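Local coordinates for 182aa long hypothetical protein (Pyrococcus horikoshii, PDB 2GAN), which is of unknown function but, as a member of the GNAT family, probably transfers an acetyl group from acetyl-CoA to a substrate not yet identified, at residues 67-72 and 81-86. Sequence-based numbering, arbitrary orientation.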
loop_
_atom_site.group_PDB
_atom_site.type_symbol
_atom_site.label_atom_id
_atom_site.label_comp_id
_atom_site.label_asym_id
_atom_site.label_seq_id
_atom_site.Cartn_x
_atom_site.Cartn_y
_atom_site.Cartn_z
ATOM N N ASP A 67 -7.790 24.947 5.638
ATOM C CA ASP A 67 -7.465 26.356 5.877
ATOM C C ASP A 67 -6.799 26.930 4.621
ATOM O O ASP A 67 -6.896 28.129 4.341
ATOM C CB ASP A 67 -6.547 26.501 7.097
ATOM C CG ASP A 67 -7.259 26.174 8.409
ATOM O OD1 ASP A 67 -8.380 26.690 8.636
ATOM O OD2 ASP A 67 -6.699 25.407 9.218
ATOM N N GLU A 68 -6.126 26.053 3.873
ATOM C CA GLU A 68 -5.470 26.410 2.621
ATOM C C GLU A 68 -5.457 25.189 1.714
ATOM O O GLU A 68 -5.089 24.092 2.143
ATOM C CB GLU A 68 -4.039 26.884 2.868
ATOM C CG GLU A 68 -3.956 28.131 3.713
ATOM C CD GLU A 68 -2.545 28.692 3.819
ATOM O OE1 GLU A 68 -2.380 29.718 4.504
ATOM O OE2 GLU A 68 -1.605 28.121 3.230
ATOM N N LEU A 69 -5.886 25.376 0.469
ATOM C CA LEU A 69 -5.913 24.297 -0.512
ATOM C C LEU A 69 -4.994 24.653 -1.674
ATOM O O LEU A 69 -5.118 25.714 -2.278
ATOM C CB LEU A 69 -7.332 24.079 -1.051
ATOM C CG LEU A 69 -7.415 23.123 -2.256
ATOM C CD1 LEU A 69 -6.914 21.745 -1.834
ATOM C CD2 LEU A 69 -8.845 23.031 -2.774
ATOM N N TYR A 70 -4.077 23.753 -1.990
ATOM C CA TYR A 70 -3.153 23.980 -3.078
ATOM C C TYR A 70 -3.347 22.904 -4.125
ATOM O O TYR A 70 -3.719 21.776 -3.809
ATOM C CB TYR A 70 -1.718 23.983 -2.548
ATOM C CG TYR A 70 -1.411 25.180 -1.680
ATOM C CD1 TYR A 70 -1.095 26.414 -2.247
ATOM C CD2 TYR A 70 -1.454 25.088 -0.289
ATOM C CE1 TYR A 70 -0.824 27.530 -1.449
ATOM C CE2 TYR A 70 -1.185 26.195 0.515
ATOM C CZ TYR A 70 -0.871 27.415 -0.071
ATOM O OH TYR A 70 -0.602 28.505 0.732
ATOM N N THR A 71 -3.134 23.260 -5.384
ATOM C CA THR A 71 -3.292 22.291 -6.452
ATOM C C THR A 71 -2.186 22.484 -7.447
ATOM O O THR A 71 -1.611 23.566 -7.552
ATOM C CB THR A 71 -4.601 22.494 -7.242
ATOM O OG1 THR A 71 -4.547 23.759 -7.913
ATOM C CG2 THR A 71 -5.807 22.449 -6.328
ATOM N N TYR A 72 -1.880 21.427 -8.179
ATOM C CA TYR A 72 -0.886 21.543 -9.221
ATOM C C TYR A 72 -1.757 21.541 -10.458
ATOM O O TYR A 72 -2.567 20.634 -10.658
ATOM C CB TYR A 72 0.079 20.357 -9.225
ATOM C CG TYR A 72 1.260 20.567 -10.156
ATOM C CD1 TYR A 72 1.170 20.262 -11.512
ATOM C CD2 TYR A 72 2.461 21.101 -9.679
ATOM C CE1 TYR A 72 2.246 20.477 -12.374
ATOM C CE2 TYR A 72 3.543 21.327 -10.528
ATOM C CZ TYR A 72 3.430 21.013 -11.875
ATOM O OH TYR A 72 4.494 21.243 -12.717
ATOM N N THR A 81 -3.288 17.707 -5.753
ATOM C CA THR A 81 -3.847 18.518 -4.667
ATOM C C THR A 81 -3.121 18.292 -3.353
ATOM O O THR A 81 -2.488 17.255 -3.150
ATOM C CB THR A 81 -5.319 18.159 -4.362
ATOM O OG1 THR A 81 -5.350 16.876 -3.716
ATOM C CG2 THR A 81 -6.145 18.115 -5.614
ATOM N N ILE A 82 -3.242 19.273 -2.462
ATOM C CA ILE A 82 -2.671 19.186 -1.128
ATOM C C ILE A 82 -3.287 20.299 -0.271
ATOM O O ILE A 82 -3.372 21.455 -0.690
ATOM C CB ILE A 82 -1.127 19.287 -1.147
ATOM C CG1 ILE A 82 -0.575 18.757 0.183
ATOM C CG2 ILE A 82 -0.689 20.721 -1.409
ATOM C CD1 ILE A 82 0.941 18.489 0.186
ATOM N N ALA A 83 -3.725 19.919 0.922
ATOM C CA ALA A 83 -4.389 20.823 1.847
ATOM C C ALA A 83 -3.675 20.974 3.177
ATOM O O ALA A 83 -3.047 20.036 3.670
ATOM C CB ALA A 83 -5.818 20.326 2.098
ATOM N N LEU A 84 -3.792 22.159 3.768
ATOM C CA LEU A 84 -3.182 22.433 5.065
ATOM C C LEU A 84 -4.234 22.804 6.094
ATOM O O LEU A 84 -5.159 23.569 5.800
ATOM C CB LEU A 84 -2.209 23.590 4.952
ATOM C CG LEU A 84 -1.167 23.364 3.865
ATOM C CD1 LEU A 84 -0.259 24.588 3.796
ATOM C CD2 LEU A 84 -0.382 22.093 4.162
ATOM N N VAL A 85 -4.088 22.262 7.297
ATOM C CA VAL A 85 -4.994 22.570 8.389
ATOM C C VAL A 85 -4.127 23.005 9.553
ATOM O O VAL A 85 -3.284 22.240 10.021
ATOM C CB VAL A 85 -5.858 21.352 8.817
ATOM C CG1 VAL A 85 -6.693 21.715 10.033
ATOM C CG2 VAL A 85 -6.785 20.942 7.671
ATOM N N TYR A 86 -4.321 24.240 10.005
ATOM C CA TYR A 86 -3.522 24.772 11.108
ATOM C C TYR A 86 -4.237 25.809 11.994
ATOM O O TYR A 86 -3.699 26.206 13.023
ATOM C CB TYR A 86 -2.225 25.365 10.542
ATOM C CG TYR A 86 -2.459 26.488 9.561
ATOM C CD1 TYR A 86 -2.665 27.798 10.005
ATOM C CD2 TYR A 86 -2.525 26.235 8.189
ATOM C CE1 TYR A 86 -2.934 28.830 9.103
ATOM C CE2 TYR A 86 -2.792 27.258 7.279
ATOM C CZ TYR A 86 -2.997 28.548 7.741
ATOM O OH TYR A 86 -3.260 29.554 6.847
#
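The carboxylate of E68 sits between two tyrosine hydroxyls, one from its own strand and one from just past the end of strand 78-85. Y86 OH donates to E68 OE1 at 2.5 Å, and Y70 OH donates to OE2 at 2.7 Å. The hydroxyls reach it from opposite faces, each well out of its plane, to which the Y86 ring stands at 89°. E68 gets there on a side chain extended beyond CG, whose CG lies in plane at the edge of the Y86 ring. R134 of helix 123-137 forms a salt bridge to OE1, so the buried charge is probably well compensated. An alanine at E68 would probably leave both tyrosine hydroxyls and R134 without this shared acceptor. L84 CD1 touches both E68 OE2 and the edge of the Y70 ring, 3.8 Å from CE2, and I82 CG2 lies 3.6 Å from Y70 CB. D67, just before strand 68-74 begins, has its CB over a face of the Y86 ring in a CH-pi contact, while OD2 takes Y86 N at 2.8 Å through its anti lone pair. On the other face of the sheet, L69 CD1 approaches A83 CB, and T81 OG1 bonds to F111 O. L84 O accepts from both D67 N and E68 N, which makes a classic beta bulge in the antiparallel hairpin of strands 68-74 and 78-85, part of the central mixed sheet of the GNAT fold.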